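Long-range contact in fervidolysin (Fervidobacterium pennivorans, PDB 1R6V), which degrades keratin into peptides as a subtilisin-like serine protease, allowing the bacterium to grow on native feathers: residues W148-D162 / V218-F232. The protein carries 1 engineered substitution. Numbering follows the deposited sequence.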
ATOM      1  N   TRP A 148     -28.186  19.143 -11.149  1.00 19.46           N
ATOM      2  CA  TRP A 148     -26.995  19.921 -11.476  1.00 20.10           C
ATOM      3  C   TRP A 148     -27.181  21.398 -11.184  1.00 21.55           C
ATOM      4  O   TRP A 148     -26.204  22.123 -10.990  1.00 20.87           O
ATOM      5  CB  TRP A 148     -26.597  19.758 -12.943  1.00 19.61           C
ATOM      6  CG  TRP A 148     -25.953  18.455 -13.241  1.00 18.13           C
ATOM      7  CD1 TRP A 148     -25.140  17.721 -12.411  1.00 16.83           C
ATOM      8  CD2 TRP A 148     -26.010  17.744 -14.483  1.00 18.71           C
ATOM      9  NE1 TRP A 148     -24.692  16.596 -13.072  1.00 16.01           N
ATOM     10  CE2 TRP A 148     -25.208  16.587 -14.338  1.00 16.77           C
ATOM     11  CE3 TRP A 148     -26.663  17.975 -15.703  1.00 19.33           C
ATOM     12  CZ2 TRP A 148     -25.041  15.656 -15.380  1.00 18.07           C
ATOM     13  CZ3 TRP A 148     -26.495  17.043 -16.745  1.00 20.51           C
ATOM     14  CH2 TRP A 148     -25.689  15.900 -16.569  1.00 19.12           C
ATOM     15  N   GLU A 149     -28.431  21.850 -11.159  1.00 22.71           N
ATOM     16  CA  GLU A 149     -28.689  23.251 -10.856  1.00 24.63           C
ATOM     17  C   GLU A 149     -28.282  23.557  -9.423  1.00 25.01           C
ATOM     18  O   GLU A 149     -27.918  24.692  -9.096  1.00 26.80           O
ATOM     19  CB  GLU A 149     -30.165  23.592 -11.050  1.00 28.16           C
ATOM     20  CG  GLU A 149     -30.647  23.450 -12.478  1.00 34.95           C
ATOM     21  CD  GLU A 149     -31.970  24.150 -12.689  1.00 38.27           C
ATOM     22  OE1 GLU A 149     -31.986  25.396 -12.608  1.00 41.90           O
ATOM     23  OE2 GLU A 149     -32.989  23.464 -12.925  1.00 41.39           O
ATOM     24  N   GLU A 150     -28.342  22.548  -8.560  1.00 23.23           N
ATOM     25  CA  GLU A 150     -27.952  22.742  -7.164  1.00 22.31           C
ATOM     26  C   GLU A 150     -26.443  22.547  -6.991  1.00 21.74           C
ATOM     27  O   GLU A 150     -25.771  23.340  -6.324  1.00 21.54           O
ATOM     28  CB  GLU A 150     -28.716  21.777  -6.238  1.00 22.53           C
ATOM     29  CG  GLU A 150     -28.153  21.738  -4.814  1.00 23.21           C
ATOM     30  CD  GLU A 150     -28.933  20.856  -3.858  1.00 23.20           C
ATOM     31  OE1 GLU A 150     -29.672  19.956  -4.305  1.00 23.95           O
ATOM     32  OE2 GLU A 150     -28.790  21.053  -2.635  1.00 23.54           O
ATOM     33  N   ALA A 151     -25.915  21.491  -7.604  1.00 19.82           N
ATOM     34  CA  ALA A 151     -24.489  21.173  -7.513  1.00 17.51           C
ATOM     35  C   ALA A 151     -24.051  20.355  -8.734  1.00 16.35           C
ATOM     36  O   ALA A 151     -24.764  19.452  -9.156  1.00 16.13           O
ATOM     37  CB  ALA A 151     -24.223  20.382  -6.237  1.00 17.47           C
ATOM     38  N   SER A 152     -22.879  20.674  -9.278  1.00 15.68           N
ATOM     39  CA  SER A 152     -22.351  19.981 -10.460  1.00 16.35           C
ATOM     40  C   SER A 152     -20.823  19.794 -10.426  1.00 16.59           C
ATOM     41  O   SER A 152     -20.217  19.387 -11.422  1.00 14.80           O
ATOM     42  CB  SER A 152     -22.722  20.763 -11.719  1.00 17.21           C
ATOM     43  OG  SER A 152     -22.098  22.037 -11.691  1.00 17.71           O
ATOM     44  N   GLY A 153     -20.206  20.103  -9.290  1.00 14.94           N
ATOM     45  CA  GLY A 153     -18.759  19.957  -9.173  1.00 14.98           C
ATOM     46  C   GLY A 153     -17.973  21.242  -9.393  1.00 14.31           C
ATOM     47  O   GLY A 153     -16.756  21.215  -9.515  1.00 13.31           O
ATOM     48  N   THR A 154     -18.668  22.377  -9.445  1.00 13.72           N
ATOM     49  CA  THR A 154     -18.009  23.666  -9.652  1.00 15.50           C
ATOM     50  C   THR A 154     -16.820  23.903  -8.716  1.00 15.30           C
ATOM     51  O   THR A 154     -16.952  23.766  -7.506  1.00 15.96           O
ATOM     52  CB  THR A 154     -19.011  24.811  -9.447  1.00 17.63           C
ATOM     53  OG1 THR A 154     -20.155  24.578 -10.280  1.00 20.24           O
ATOM     54  CG2 THR A 154     -18.386  26.147  -9.817  1.00 18.28           C
ATOM     55  N   ASN A 155     -15.682  24.277  -9.304  1.00 15.05           N
ATOM     56  CA  ASN A 155     -14.423  24.566  -8.597  1.00 14.59           C
ATOM     57  C   ASN A 155     -13.702  23.348  -8.019  1.00 15.86           C
ATOM     58  O   ASN A 155     -12.664  23.501  -7.371  1.00 16.88           O
ATOM     59  CB  ASN A 155     -14.633  25.567  -7.454  1.00 14.16           C
ATOM     60  CG  ASN A 155     -15.245  26.883  -7.931  1.00 14.88           C
ATOM     61  OD1 ASN A 155     -14.868  27.412  -8.974  1.00 17.00           O
ATOM     62  ND2 ASN A 155     -16.168  27.418  -7.151  1.00 13.83           N
ATOM     63  N   ILE A 156     -14.244  22.156  -8.228  1.00 13.02           N
ATOM     64  CA  ILE A 156     -13.603  20.961  -7.690  1.00 13.46           C
ATOM     65  C   ILE A 156     -12.624  20.413  -8.718  1.00 14.29           C
ATOM     66  O   ILE A 156     -12.973  20.258  -9.885  1.00 14.49           O
ATOM     67  CB  ILE A 156     -14.656  19.860  -7.330  1.00 13.95           C
ATOM     68  CG1 ILE A 156     -15.660  20.393  -6.302  1.00 14.84           C
ATOM     69  CG2 ILE A 156     -13.940  18.618  -6.773  1.00 12.73           C
ATOM     70  CD1 ILE A 156     -15.026  20.990  -5.032  1.00 15.97           C
ATOM     71  N   ILE A 157     -11.389  20.152  -8.287  1.00 12.97           N
ATOM     72  CA  ILE A 157     -10.362  19.604  -9.175  1.00 12.99           C
ATOM     73  C   ILE A 157     -10.270  18.096  -8.919  1.00 11.41           C
ATOM     74  O   ILE A 157     -10.073  17.659  -7.792  1.00 12.40           O
ATOM     75  CB  ILE A 157      -8.974  20.247  -8.900  1.00 13.44           C
ATOM     76  CG1 ILE A 157      -8.991  21.711  -9.347  1.00 15.06           C
ATOM     77  CG2 ILE A 157      -7.868  19.502  -9.664  1.00 14.52           C
ATOM     78  CD1 ILE A 157      -7.764  22.498  -8.895  1.00 15.77           C
ATOM     79  N   VAL A 158     -10.424  17.311  -9.983  1.00 10.77           N
ATOM     80  CA  VAL A 158     -10.363  15.851  -9.886  1.00  8.62           C
ATOM     81  C   VAL A 158      -9.107  15.342 -10.582  1.00  9.57           C
ATOM     82  O   VAL A 158      -8.921  15.604 -11.782  1.00 10.64           O
ATOM     83  CB  VAL A 158     -11.556  15.204 -10.632  1.00 11.18           C
ATOM     84  CG1 VAL A 158     -11.433  13.688 -10.622  1.00 10.12           C
ATOM     85  CG2 VAL A 158     -12.869  15.654 -10.015  1.00 11.56           C
ATOM     86  N   ALA A 159      -8.264  14.615  -9.858  1.00  9.91           N
ATOM     87  CA  ALA A 159      -7.063  14.066 -10.478  1.00 10.28           C
ATOM     88  C   ALA A 159      -7.379  12.702 -11.046  1.00 10.11           C
ATOM     89  O   ALA A 159      -7.884  11.824 -10.344  1.00  9.83           O
ATOM     90  CB  ALA A 159      -5.923  13.955  -9.477  1.00 11.64           C
ATOM     91  N   VAL A 160      -7.096  12.542 -12.335  1.00 10.06           N
ATOM     92  CA  VAL A 160      -7.306  11.261 -13.002  1.00 10.92           C
ATOM     93  C   VAL A 160      -5.888  10.670 -13.087  1.00 10.36           C
ATOM     94  O   VAL A 160      -5.079  11.069 -13.920  1.00 12.67           O
ATOM     95  CB  VAL A 160      -7.963  11.463 -14.397  1.00  9.95           C
ATOM     96  CG1 VAL A 160      -7.857  10.174 -15.237  1.00 10.69           C
ATOM     97  CG2 VAL A 160      -9.449  11.824 -14.210  1.00 10.79           C
ATOM     98  N   VAL A 161      -5.617   9.721 -12.199  1.00 12.17           N
ATOM     99  CA  VAL A 161      -4.307   9.065 -12.048  1.00  9.58           C
ATOM    100  C   VAL A 161      -4.432   7.824 -12.899  1.00 11.02           C
ATOM    101  O   VAL A 161      -4.947   6.800 -12.470  1.00 11.65           O
ATOM    102  CB  VAL A 161      -4.080   8.777 -10.565  1.00 10.66           C
ATOM    103  CG1 VAL A 161      -2.646   8.282 -10.344  1.00  8.62           C
ATOM    104  CG2 VAL A 161      -4.342  10.079  -9.775  1.00  9.64           C
ATOM    105  N   ASP A 162      -3.894   7.931 -14.109  1.00 10.54           N
ATOM    106  CA  ASP A 162      -4.147   6.911 -15.108  1.00 11.96           C
ATOM    107  C   ASP A 162      -3.123   7.007 -16.266  1.00 12.34           C
ATOM    108  O   ASP A 162      -1.949   7.344 -16.057  1.00 12.47           O
ATOM    109  CB  ASP A 162      -5.564   7.242 -15.609  1.00 12.23           C
ATOM    110  CG  ASP A 162      -6.335   6.048 -16.069  1.00 16.04           C
ATOM    111  OD1 ASP A 162      -6.011   5.519 -17.154  1.00 15.33           O
ATOM    112  OD2 ASP A 162      -7.268   5.650 -15.332  1.00 15.16           O
ATOM    113  N   VAL A 218     -22.081  13.778 -21.374  1.00 15.01           N
ATOM    114  CA  VAL A 218     -21.859  14.771 -20.331  1.00 13.33           C
ATOM    115  C   VAL A 218     -21.428  13.961 -19.113  1.00 14.67           C
ATOM    116  O   VAL A 218     -21.848  12.817 -18.948  1.00 13.65           O
ATOM    117  CB  VAL A 218     -23.142  15.612 -20.046  1.00 14.69           C
ATOM    118  CG1 VAL A 218     -24.304  14.708 -19.689  1.00 13.13           C
ATOM    119  CG2 VAL A 218     -22.867  16.636 -18.924  1.00 12.76           C
ATOM    120  N   GLY A 219     -20.540  14.528 -18.302  1.00 13.20           N
ATOM    121  CA  GLY A 219     -20.056  13.818 -17.131  1.00 13.30           C
ATOM    122  C   GLY A 219     -20.997  13.914 -15.947  1.00 12.14           C
ATOM    123  O   GLY A 219     -21.985  14.635 -15.988  1.00 12.75           O
ATOM    124  N   VAL A 220     -20.700  13.144 -14.912  1.00 12.42           N
ATOM    125  CA  VAL A 220     -21.476  13.147 -13.677  1.00 10.63           C
ATOM    126  C   VAL A 220     -21.371  14.534 -13.030  1.00 12.24           C
ATOM    127  O   VAL A 220     -22.333  15.039 -12.443  1.00 11.68           O
ATOM    128  CB  VAL A 220     -20.911  12.110 -12.688  1.00 12.91           C
ATOM    129  CG1 VAL A 220     -21.574  12.262 -11.342  1.00 13.82           C
ATOM    130  CG2 VAL A 220     -21.122  10.687 -13.242  1.00 13.66           C
ATOM    131  N   ALA A 221     -20.185  15.123 -13.151  1.00 12.09           N
ATOM    132  CA  ALA A 221     -19.852  16.427 -12.575  1.00 13.01           C
ATOM    133  C   ALA A 221     -19.353  17.363 -13.680  1.00 14.19           C
ATOM    134  O   ALA A 221     -18.163  17.666 -13.771  1.00 12.14           O
ATOM    135  CB  ALA A 221     -18.764  16.244 -11.500  1.00 12.37           C
ATOM    136  N   PRO A 222     -20.269  17.854 -14.528  1.00 14.92           N
ATOM    137  CA  PRO A 222     -19.862  18.749 -15.615  1.00 15.11           C
ATOM    138  C   PRO A 222     -19.249  20.071 -15.173  1.00 13.67           C
ATOM    139  O   PRO A 222     -18.659  20.778 -15.979  1.00 14.13           O
ATOM    140  CB  PRO A 222     -21.140  18.922 -16.426  1.00 14.14           C
ATOM    141  CG  PRO A 222     -22.231  18.739 -15.401  1.00 15.17           C
ATOM    142  CD  PRO A 222     -21.721  17.619 -14.526  1.00 16.11           C
ATOM    143  N   GLY A 223     -19.371  20.387 -13.894  1.00 13.93           N
ATOM    144  CA  GLY A 223     -18.794  21.634 -13.409  1.00 15.36           C
ATOM    145  C   GLY A 223     -17.359  21.489 -12.932  1.00 15.30           C
ATOM    146  O   GLY A 223     -16.640  22.486 -12.763  1.00 13.84           O
ATOM    147  N   ALA A 224     -16.934  20.243 -12.721  1.00 13.77           N
ATOM    148  CA  ALA A 224     -15.577  19.962 -12.247  1.00 15.21           C
ATOM    149  C   ALA A 224     -14.522  20.109 -13.332  1.00 14.95           C
ATOM    150  O   ALA A 224     -14.840  20.346 -14.495  1.00 14.38           O
ATOM    151  CB  ALA A 224     -15.512  18.558 -11.649  1.00 16.24           C
ATOM    152  N   LYS A 225     -13.258  19.976 -12.934  1.00 14.57           N
ATOM    153  CA  LYS A 225     -12.135  20.074 -13.855  1.00 15.73           C
ATOM    154  C   LYS A 225     -11.288  18.829 -13.667  1.00 14.37           C
ATOM    155  O   LYS A 225     -11.199  18.292 -12.566  1.00 15.46           O
ATOM    156  CB  LYS A 225     -11.278  21.313 -13.561  1.00 19.19           C
ATOM    157  CG  LYS A 225     -11.967  22.635 -13.880  1.00 20.77           C
ATOM    158  CD  LYS A 225     -12.252  22.748 -15.362  1.00 23.10           C
ATOM    159  CE  LYS A 225     -12.575  24.184 -15.768  1.00 27.31           C
ATOM    160  NZ  LYS A 225     -13.807  24.675 -15.110  1.00 28.29           N
ATOM    161  N   ILE A 226     -10.646  18.403 -14.747  1.00 14.64           N
ATOM    162  CA  ILE A 226      -9.819  17.206 -14.742  1.00 13.87           C
ATOM    163  C   ILE A 226      -8.332  17.539 -14.727  1.00 13.90           C
ATOM    164  O   ILE A 226      -7.844  18.276 -15.588  1.00 12.76           O
ATOM    165  CB  ILE A 226     -10.099  16.348 -16.002  1.00 13.09           C
ATOM    166  CG1 ILE A 226     -11.577  15.946 -16.053  1.00 12.89           C
ATOM    167  CG2 ILE A 226      -9.179  15.114 -16.021  1.00 13.85           C
ATOM    168  CD1 ILE A 226     -12.009  15.021 -14.939  1.00 15.16           C
ATOM    169  N   MET A 227      -7.615  16.972 -13.762  1.00 12.59           N
ATOM    170  CA  MET A 227      -6.166  17.166 -13.652  1.00 12.27           C
ATOM    171  C   MET A 227      -5.522  15.821 -13.988  1.00 12.34           C
ATOM    172  O   MET A 227      -5.581  14.888 -13.203  1.00 11.81           O
ATOM    173  CB  MET A 227      -5.782  17.589 -12.220  1.00 10.82           C
ATOM    174  CG  MET A 227      -4.262  17.586 -11.921  1.00 13.04           C
ATOM    175  SD  MET A 227      -3.942  17.930 -10.136  1.00  8.40           S
ATOM    176  CE  MET A 227      -3.948  19.808 -10.177  1.00 17.51           C
ATOM    177  N   PRO A 228      -4.924  15.699 -15.180  1.00 12.89           N
ATOM    178  CA  PRO A 228      -4.296  14.423 -15.533  1.00 13.63           C
ATOM    179  C   PRO A 228      -2.937  14.186 -14.864  1.00 13.38           C
ATOM    180  O   PRO A 228      -2.083  15.079 -14.830  1.00 12.94           O
ATOM    181  CB  PRO A 228      -4.186  14.488 -17.060  1.00 14.61           C
ATOM    182  CG  PRO A 228      -4.216  15.948 -17.364  1.00 18.81           C
ATOM    183  CD  PRO A 228      -5.136  16.554 -16.361  1.00 15.00           C
ATOM    184  N   ILE A 229      -2.774  12.993 -14.299  1.00 12.30           N
ATOM    185  CA  ILE A 229      -1.523  12.570 -13.669  1.00 11.87           C
ATOM    186  C   ILE A 229      -1.181  11.286 -14.406  1.00 13.48           C
ATOM    187  O   ILE A 229      -1.894  10.285 -14.305  1.00 11.71           O
ATOM    188  CB  ILE A 229      -1.671  12.285 -12.147  1.00 13.25           C
ATOM    189  CG1 ILE A 229      -2.220  13.522 -11.412  1.00 14.94           C
ATOM    190  CG2 ILE A 229      -0.307  11.839 -11.577  1.00 12.61           C
ATOM    191  CD1 ILE A 229      -1.267  14.760 -11.348  1.00 13.31           C
ATOM    192  N   VAL A 230      -0.093  11.309 -15.166  1.00 12.34           N
ATOM    193  CA  VAL A 230       0.265  10.149 -15.961  1.00 12.85           C
ATOM    194  C   VAL A 230       1.096   9.130 -15.207  1.00 12.60           C
ATOM    195  O   VAL A 230       2.278   9.360 -14.949  1.00 13.41           O
ATOM    196  CB  VAL A 230       1.031  10.597 -17.238  1.00 11.05           C
ATOM    197  CG1 VAL A 230       1.350   9.393 -18.131  1.00 12.38           C
ATOM    198  CG2 VAL A 230       0.192  11.616 -17.991  1.00 12.55           C
ATOM    199  N   ILE A 231       0.479   8.007 -14.833  1.00 11.83           N
ATOM    200  CA  ILE A 231       1.233   6.976 -14.149  1.00 12.20           C
ATOM    201  C   ILE A 231       1.428   5.708 -14.980  1.00 12.16           C
ATOM    202  O   ILE A 231       2.185   4.814 -14.576  1.00 12.30           O
ATOM    203  CB  ILE A 231       0.659   6.664 -12.741  1.00 12.66           C
ATOM    204  CG1 ILE A 231      -0.761   6.081 -12.824  1.00 12.80           C
ATOM    205  CG2 ILE A 231       0.676   7.942 -11.911  1.00 11.91           C
ATOM    206  CD1 ILE A 231      -1.087   5.184 -11.604  1.00 11.77           C
ATOM    207  N   PHE A 232       0.722   5.635 -16.115  1.00 13.15           N
ATOM    208  CA  PHE A 232       0.905   4.576 -17.095  1.00 13.52           C
ATOM    209  C   PHE A 232       1.249   5.386 -18.325  1.00 13.50           C
ATOM    210  O   PHE A 232       0.401   5.996 -18.964  1.00 13.52           O
ATOM    211  CB  PHE A 232      -0.337   3.706 -17.290  1.00 14.73           C
ATOM    212  CG  PHE A 232      -0.466   2.673 -16.227  1.00 14.49           C
ATOM    213  CD1 PHE A 232      -1.150   2.961 -15.047  1.00 15.24           C
ATOM    214  CD2 PHE A 232       0.209   1.458 -16.337  1.00 14.84           C
ATOM    215  CE1 PHE A 232      -1.152   2.057 -13.988  1.00 13.16           C
ATOM    216  CE2 PHE A 232       0.214   0.545 -15.278  1.00 16.01           C
ATOM    217  CZ  PHE A 232      -0.469   0.848 -14.099  1.00 16.18           C
TER
HETATM  218  O   HOH W   1     -14.693  24.175 -11.981  1.00 27.59           O
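Strands 157-162 and 225-230 run side by side as parallel neighbours, their short axes 30° apart, with Ile157 level with Lys225 and Asp162 with Val230. The ladder begins at Lys225 N to Ile156 O and ends at Asp162 O, which accepts from both Ile231 N (2.8 Å) and Phe232 N (3.2 Å). Met227 N to Val158 O is short and nearly straight, 2.7 Å with 172° at the hydrogen.

On one face, Val160 CG2 meets Ile226 CG2 at 3.8 Å, and helix 200-209 covers both residues. On the other, Ile157 CG2 meets Met227 CB. Further along, Val161 CG1, anti to the backbone N (chi1 -172°), reaches Ile231 CG2 at 3.7 Å.

Before the strands, the Trp148 indole packs on the 218-222 loop. Its NE1 donates to Val220 O at 2.9 Å, from above the carbonyl plane. Pro222 lies over one ring face, with CD 3.8 Å from the centroid of the five-membered ring in a CH-pi contact. Both methyls of Val218 touch CH2 at the far end of the indole. A leucine in place of Trp148 would probably leave Val220 O without this donor and open a gap beside Pro222 and Val218.

The loop runs on into the turn Ala221-Ala224, which meets the turn Gly153-Ile156. Ser152 O accepts from Gly223 N. Gly223 has no side chain, and its CA packs against Ser152 OG. A water bridges Asn155 N and Gly223 O.

The paired strands belong to the mainly parallel sheet of the subtilisin fold, where strand 263-269 flanks 157-162 on its other edge. Asp162, at the strand's C-terminal end, is the inferred aspartate of the charge relay system. It faces Ala200, the engineered residue at the histidine position of the catalytic triad.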